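Myo-inositol phosphohydrolase (Mitsuokella multacida, PDB 4WU3) probably hydrolyses phosphate esters of inositol hexakisphosphate (phytate) as a PTP-like phosphatase, and is caught here with inositol-(1,3,4,5)-tetrakisphosphate bound. Local coordinates at residues 415-421 with 533-539; 523-527 with 554-558. The protein carries 2 engineered substitutions. All coordinates share one frame; numbering follows the deposited sequence.

Contact 1 (415-421 with 533-539)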
loop_
_atom_site.group_PDB
_atom_site.type_symbol
_atom_site.label_atom_id
_atom_site.label_comp_id
_atom_site.label_asym_id
_atom_site.label_seq_id
_atom_site.Cartn_x
_atom_site.Cartn_y
_atom_site.Cartn_z
ATOM N N PRO A 415 -39.627 23.022 37.509
ATOM C CA PRO A 415 -39.710 21.771 36.742
ATOM C C PRO A 415 -38.335 21.185 36.364
ATOM O O PRO A 415 -37.391 21.925 36.043
ATOM C CB PRO A 415 -40.520 22.149 35.500
ATOM C CG PRO A 415 -40.515 23.641 35.432
ATOM C CD PRO A 415 -40.145 24.191 36.778
ATOM N N ILE A 416 -38.237 19.858 36.434
ATOM C CA ILE A 416 -36.981 19.150 36.211
ATOM C C ILE A 416 -36.969 18.480 34.847
ATOM O O ILE A 416 -37.870 17.696 34.533
ATOM C CB ILE A 416 -36.761 18.071 37.284
ATOM C CG1 ILE A 416 -36.727 18.706 38.674
ATOM C CG2 ILE A 416 -35.458 17.318 37.019
ATOM C CD1 ILE A 416 -36.843 17.703 39.799
ATOM N N TYR A 417 -35.962 18.804 34.038
ATOM C CA TYR A 417 -35.808 18.210 32.709
ATOM C C TYR A 417 -34.615 17.270 32.697
ATOM O O TYR A 417 -33.538 17.611 33.171
ATOM C CB TYR A 417 -35.600 19.267 31.613
ATOM C CG TYR A 417 -36.793 20.144 31.356
ATOM C CD1 TYR A 417 -37.091 21.189 32.215
ATOM C CD2 TYR A 417 -37.614 19.946 30.259
ATOM C CE1 TYR A 417 -38.185 22.000 32.005
ATOM C CE2 TYR A 417 -38.718 20.760 30.038
ATOM C CZ TYR A 417 -38.992 21.787 30.918
ATOM O OH TYR A 417 -40.073 22.621 30.741
ATOM N N ILE A 418 -34.821 16.072 32.161
ATOM C CA ILE A 418 -33.716 15.175 31.851
ATOM C C ILE A 418 -33.282 15.498 30.420
ATOM O O ILE A 418 -34.076 15.379 29.479
ATOM C CB ILE A 418 -34.139 13.694 31.956
ATOM C CG1 ILE A 418 -34.546 13.343 33.400
ATOM C CG2 ILE A 418 -33.032 12.777 31.467
ATOM C CD1 ILE A 418 -33.500 13.631 34.460
ATOM N N MET A 419 -32.038 15.948 30.279
ATOM C CA MET A 419 -31.482 16.296 28.981
ATOM C C MET A 419 -30.604 15.147 28.488
ATOM O O MET A 419 -29.442 15.023 28.871
ATOM C CB MET A 419 -30.670 17.589 29.069
ATOM C CG MET A 419 -31.399 18.769 29.705
ATOM S SD MET A 419 -32.831 19.363 28.772
ATOM C CE MET A 419 -32.067 19.997 27.278
ATOM N N ASP A 420 -31.184 14.290 27.656
ATOM C CA ASP A 420 -30.490 13.126 27.129
ATOM C C ASP A 420 -29.685 13.578 25.914
ATOM O O ASP A 420 -30.254 13.976 24.904
ATOM C CB ASP A 420 -31.521 12.057 26.767
ATOM C CG ASP A 420 -30.929 10.863 26.029
ATOM O OD1 ASP A 420 -29.693 10.719 25.964
ATOM O OD2 ASP A 420 -31.726 10.061 25.497
ATOM N N LEU A 421 -28.360 13.518 26.013
ATOM C CA LEU A 421 -27.495 14.061 24.978
ATOM C C LEU A 421 -26.940 13.003 24.033
ATOM O O LEU A 421 -25.969 13.258 23.332
ATOM C CB LEU A 421 -26.317 14.782 25.624
ATOM C CG LEU A 421 -26.649 15.886 26.629
ATOM C CD1 LEU A 421 -25.409 16.279 27.409
ATOM C CD2 LEU A 421 -27.248 17.085 25.906
ATOM N N ASN A 533 -36.805 28.895 36.734
ATOM C CA ASN A 533 -36.452 27.939 37.781
ATOM C C ASN A 533 -36.366 26.495 37.275
ATOM O O ASN A 533 -36.313 25.576 38.087
ATOM C CB ASN A 533 -37.446 27.931 38.954
ATOM C CG ASN A 533 -37.893 29.306 39.403
ATOM O OD1 ASN A 533 -39.088 29.546 39.635
ATOM N ND2 ASN A 533 -36.953 30.195 39.579
ATOM N N ALA A 534 -36.402 26.283 35.961
ATOM C CA ALA A 534 -36.243 24.929 35.425
ATOM C C ALA A 534 -34.896 24.371 35.888
ATOM O O ALA A 534 -33.907 25.110 35.977
ATOM C CB ALA A 534 -36.317 24.922 33.902
ATOM N N TRP A 535 -34.878 23.077 36.200
ATOM C CA TRP A 535 -33.660 22.381 36.591
ATOM C C TRP A 535 -33.264 21.424 35.474
ATOM O O TRP A 535 -34.076 20.611 35.038
ATOM C CB TRP A 535 -33.903 21.602 37.871
ATOM C CG TRP A 535 -32.724 20.835 38.344
ATOM C CD1 TRP A 535 -32.149 19.766 37.736
ATOM C CD2 TRP A 535 -31.981 21.067 39.541
ATOM N NE1 TRP A 535 -31.093 19.314 38.480
ATOM C CE2 TRP A 535 -30.965 20.097 39.593
ATOM C CE3 TRP A 535 -32.071 22.006 40.571
ATOM C CZ2 TRP A 535 -30.049 20.028 40.635
ATOM C CZ3 TRP A 535 -31.148 21.946 41.606
ATOM C CH2 TRP A 535 -30.151 20.963 41.627
ATOM N N LEU A 536 -32.026 21.531 34.999
ATOM C CA LEU A 536 -31.558 20.690 33.905
ATOM C C LEU A 536 -30.599 19.626 34.379
ATOM O O LEU A 536 -29.549 19.936 34.943
ATOM C CB LEU A 536 -30.842 21.529 32.858
ATOM C CG LEU A 536 -31.672 22.622 32.209
ATOM C CD1 LEU A 536 -30.816 23.375 31.203
ATOM C CD2 LEU A 536 -32.914 22.048 31.559
ATOM N N HIS A 537 -30.960 18.367 34.142
ATOM C CA HIS A 537 -30.063 17.255 34.434
ATOM C C HIS A 537 -29.517 16.646 33.153
ATOM O O HIS A 537 -30.232 15.974 32.426
ATOM C CB HIS A 537 -30.761 16.168 35.235
ATOM C CG HIS A 537 -29.875 14.999 35.525
ATOM N ND1 HIS A 537 -29.080 14.932 36.647
ATOM C CD2 HIS A 537 -29.622 13.876 34.818
ATOM C CE1 HIS A 537 -28.391 13.808 36.631
ATOM N NE2 HIS A 537 -28.705 13.147 35.533
ATOM N N PHE A 538 -28.240 16.885 32.882
ATOM C CA PHE A 538 -27.621 16.365 31.685
ATOM C C PHE A 538 -27.050 14.983 31.918
ATOM O O PHE A 538 -26.411 14.724 32.940
ATOM C CB PHE A 538 -26.500 17.279 31.231
ATOM C CG PHE A 538 -26.962 18.619 30.786
ATOM C CD1 PHE A 538 -27.359 18.828 29.488
ATOM C CD2 PHE A 538 -26.989 19.676 31.674
ATOM C CE1 PHE A 538 -27.783 20.082 29.077
ATOM C CE2 PHE A 538 -27.424 20.923 31.275
ATOM C CZ PHE A 538 -27.815 21.126 29.972
ATOM N N HIS A 539 -27.269 14.099 30.953
ATOM C CA HIS A 539 -26.593 12.803 30.960
ATOM C C HIS A 539 -26.175 12.434 29.548
ATOM O O HIS A 539 -26.760 12.880 28.564
ATOM C CB HIS A 539 -27.470 11.691 31.582
ATOM C CG HIS A 539 -28.432 11.063 30.623
ATOM N ND1 HIS A 539 -28.062 10.079 29.730
ATOM C CD2 HIS A 539 -29.746 11.289 30.406
ATOM C CE1 HIS A 539 -29.106 9.735 29.000
ATOM N NE2 HIS A 539 -30.140 10.454 29.391
#

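Contact 2 (523-527 with 554-558)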
loop_
_atom_site.group_PDB
_atom_site.type_symbol
_atom_site.label_atom_id
_atom_site.label_comp_id
_atom_site.label_asym_id
_atom_site.label_seq_id
_atom_site.Cartn_x
_atom_site.Cartn_y
_atom_site.Cartn_z
ATOM N N PHE A 523 -29.734 23.474 21.886
ATOM C CA PHE A 523 -29.730 23.726 23.317
ATOM C C PHE A 523 -30.016 25.189 23.665
ATOM O O PHE A 523 -30.748 25.469 24.612
ATOM C CB PHE A 523 -28.422 23.308 23.968
ATOM C CG PHE A 523 -28.385 23.573 25.453
ATOM C CD1 PHE A 523 -29.237 22.892 26.314
ATOM C CD2 PHE A 523 -27.519 24.503 25.982
ATOM C CE1 PHE A 523 -29.224 23.141 27.683
ATOM C CE2 PHE A 523 -27.499 24.760 27.347
ATOM C CZ PHE A 523 -28.352 24.077 28.202
ATOM N N ILE A 524 -29.431 26.123 22.932
ATOM C CA ILE A 524 -29.633 27.533 23.243
ATOM C C ILE A 524 -31.103 27.907 23.045
ATOM O O ILE A 524 -31.730 28.546 23.900
ATOM C CB ILE A 524 -28.711 28.417 22.394
ATOM C CG1 ILE A 524 -27.258 28.158 22.811
ATOM C CG2 ILE A 524 -29.077 29.893 22.533
ATOM C CD1 ILE A 524 -26.234 28.746 21.877
ATOM N N ASN A 525 -31.663 27.469 21.931
ATOM C CA ASN A 525 -33.076 27.648 21.701
ATOM C C ASN A 525 -33.886 27.060 22.855
ATOM O O ASN A 525 -34.788 27.708 23.371
ATOM C CB ASN A 525 -33.474 27.037 20.361
ATOM C CG ASN A 525 -32.898 27.809 19.191
ATOM O OD1 ASN A 525 -32.443 28.947 19.340
ATOM N ND2 ASN A 525 -32.917 27.197 18.017
ATOM N N PHE A 526 -33.550 25.851 23.289
ATOM C CA PHE A 526 -34.245 25.259 24.428
ATOM C C PHE A 526 -34.190 26.194 25.626
ATOM O O PHE A 526 -35.204 26.405 26.281
ATOM C CB PHE A 526 -33.656 23.895 24.800
ATOM C CG PHE A 526 -34.251 23.294 26.044
ATOM C CD1 PHE A 526 -35.374 22.526 25.980
ATOM C CD2 PHE A 526 -33.680 23.496 27.271
ATOM C CE1 PHE A 526 -35.925 21.970 27.121
ATOM C CE2 PHE A 526 -34.230 22.947 28.412
ATOM C CZ PHE A 526 -35.357 22.184 28.337
ATOM N N THR A 527 -33.019 26.762 25.918
ATOM C CA THR A 527 -32.881 27.591 27.114
ATOM C C THR A 527 -33.697 28.868 27.024
ATOM O O THR A 527 -34.080 29.421 28.042
ATOM C CB THR A 527 -31.420 28.006 27.424
ATOM O OG1 THR A 527 -30.897 28.795 26.347
ATOM C CG2 THR A 527 -30.543 26.795 27.664
ATOM N N TYR A 554 -23.711 25.821 29.525
ATOM C CA TYR A 554 -24.820 26.406 30.255
ATOM C C TYR A 554 -24.313 27.269 31.420
ATOM O O TYR A 554 -24.784 28.385 31.617
ATOM C CB TYR A 554 -25.743 25.298 30.761
ATOM C CG TYR A 554 -27.013 25.784 31.412
ATOM C CD1 TYR A 554 -27.836 26.698 30.773
ATOM C CD2 TYR A 554 -27.406 25.308 32.648
ATOM C CE1 TYR A 554 -29.005 27.138 31.360
ATOM C CE2 TYR A 554 -28.578 25.741 33.238
ATOM C CZ TYR A 554 -29.373 26.655 32.590
ATOM O OH TYR A 554 -30.541 27.090 33.186
ATOM N N ASP A 555 -23.355 26.750 32.187
ATOM C CA ASP A 555 -22.733 27.515 33.257
ATOM C C ASP A 555 -22.274 28.879 32.727
ATOM O O ASP A 555 -22.625 29.919 33.291
ATOM C CB ASP A 555 -21.560 26.732 33.845
ATOM C CG ASP A 555 -21.114 27.247 35.224
ATOM O OD1 ASP A 555 -21.628 28.288 35.704
ATOM O OD2 ASP A 555 -20.226 26.599 35.833
ATOM N N MET A 556 -21.509 28.869 31.634
ATOM C CA MET A 556 -20.979 30.098 31.042
ATOM C C MET A 556 -22.100 31.044 30.684
ATOM O O MET A 556 -22.023 32.249 30.951
ATOM C CB MET A 556 -20.225 29.818 29.742
ATOM C CG MET A 556 -18.824 29.292 29.904
ATOM S SD MET A 556 -18.126 28.883 28.292
ATOM C CE MET A 556 -17.276 27.376 28.725
ATOM N N MET A 557 -23.115 30.505 30.021
ATOM C CA MET A 557 -24.224 31.319 29.552
ATOM C C MET A 557 -24.841 32.090 30.715
ATOM O O MET A 557 -25.187 33.254 30.572
ATOM C CB MET A 557 -25.292 30.452 28.865
ATOM C CG MET A 557 -24.902 29.949 27.476
ATOM S SD MET A 557 -26.004 28.671 26.825
ATOM C CE MET A 557 -27.451 29.642 26.407
ATOM N N LYS A 558 -24.975 31.431 31.861
ATOM C CA LYS A 558 -25.680 32.001 33.014
ATOM C C LYS A 558 -24.755 32.861 33.871
ATOM O O LYS A 558 -25.206 33.734 34.597
ATOM C CB LYS A 558 -26.268 30.876 33.879
ATOM C CG LYS A 558 -27.186 29.911 33.137
ATOM C CD LYS A 558 -28.582 30.479 32.960
ATOM C CE LYS A 558 -29.337 30.507 34.281
ATOM N NZ LYS A 558 -30.731 30.998 34.112
#

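Contact 1 (415-421 with 533-539)
Strands 416-421 and 535-539 pair in parallel at the centre of a mixed five-stranded sheet, in register from Ile416 beside Trp535 to Asp420 beside His539. The rungs run both ways from alternate residues: Tyr417 N bonds to Trp535 O at 2.8 Å and Tyr417 O accepts His537 N, and Met419 repeats the pattern with His537 O and His539 N. A last rung, Leu421 N to His539 O, carries the ladder toward the bound ligand.

On the face bearing Tyr417, Met419, Leu536 and Phe538 the contact is greasy. Met419 lies alongside Phe538, its CG over one ring face in a CH-pi contact 4.2 Å from the centroid; its chain then bends, laying SD 3.9 Å from Leu536 CD2. Helices 517-529 and 545-558 cover this side.

The other face is more polar. His539 CG sits between its own backbone N and carbonyl carbon (chi1 84°), which swings the imidazole across toward the Asp420 side chain. Carboxylate and ring are only 19° from parallel, with His539 CE1 3.2 Å from Asp420 OD1 but no hydrogen bond between them. Residues outside the two strands take up the polar ends: His539 NE2 bonds to Glu493, and Asp420 OD2 to Tyr504 and His426. With an alanine at His539, Glu493 would probably lose its imidazole partner and a gap would open beside Asp420.

Ser540 to Arg546, which line the tetrakisphosphate site, follow directly in the position of the PTP phosphate-binding loop; the straight backbone ladder and second-shell bonds are consistent with a firmly fixed strand leading into it.

Contact 2 (523-527 with 554-558)
Met557, Phe523 and Tyr554 fill most of the seam where helix 517-529 meets helix 545-558, the short segments crossing at -48° with their axes 12.1 Å apart. At that spacing the backbones stay apart and side chains alone meet.

With its first torsion fully extended, Phe523 sends its ring toward the other helix, where CZ comes within 3.7 Å of Tyr554 CD1. That tyrosine atom lies at the edge of the Phe523 ring, but the two rings, their planes 82° apart, meet obliquely. One turn on, Thr527 CG2 rests over a face of Phe523 and also approaches Tyr554 CE1 at 4.0 Å.

From the opposite helix, Met557 SD lies obliquely beside the Phe523 ring, 4.2 Å from CE2, a Met-aromatic contact. A bend at chi3 (74°) then brings Met557 CE against both Ile524 CG1 (3.9 Å) and Thr527 OG1 (3.5 Å, tip to tip).

Thr527 OG1 already donates to Ile524 O at 2.6 Å, in the carbonyl plane and on a lone pair. The threonine can therefore face a methyl group without leaving its proton unpartnered, and no hydrogen bond crosses the seam: the two helices are joined here by aromatic, sulfur and methyl contacts alone.

How the contacts relate
From the N terminus, the chain lays down strand 416-422 and later returns as strand 535-539, where contact 1 closes a long loop; 111 residues separate segments 415-421 and 533-539. Helix 517-529 is built on the way, and helix 545-558 follows the second strand, so the 26 residues between segments 523-527 and 554-558, closed off by contact 2, contain strand 535-539 and the two loops cross. Strand 503-509, helix 517-529 and strand 535-539 form a crossover, with strand 416-422 lying between its two strands. The contacts meet directly: Phe538 CZ is 3.4 Å from Phe523 CE1, and Phe526 packs on Tyr417, Met419 and Leu536. Together they tie one face of the central sheet to its helical cover.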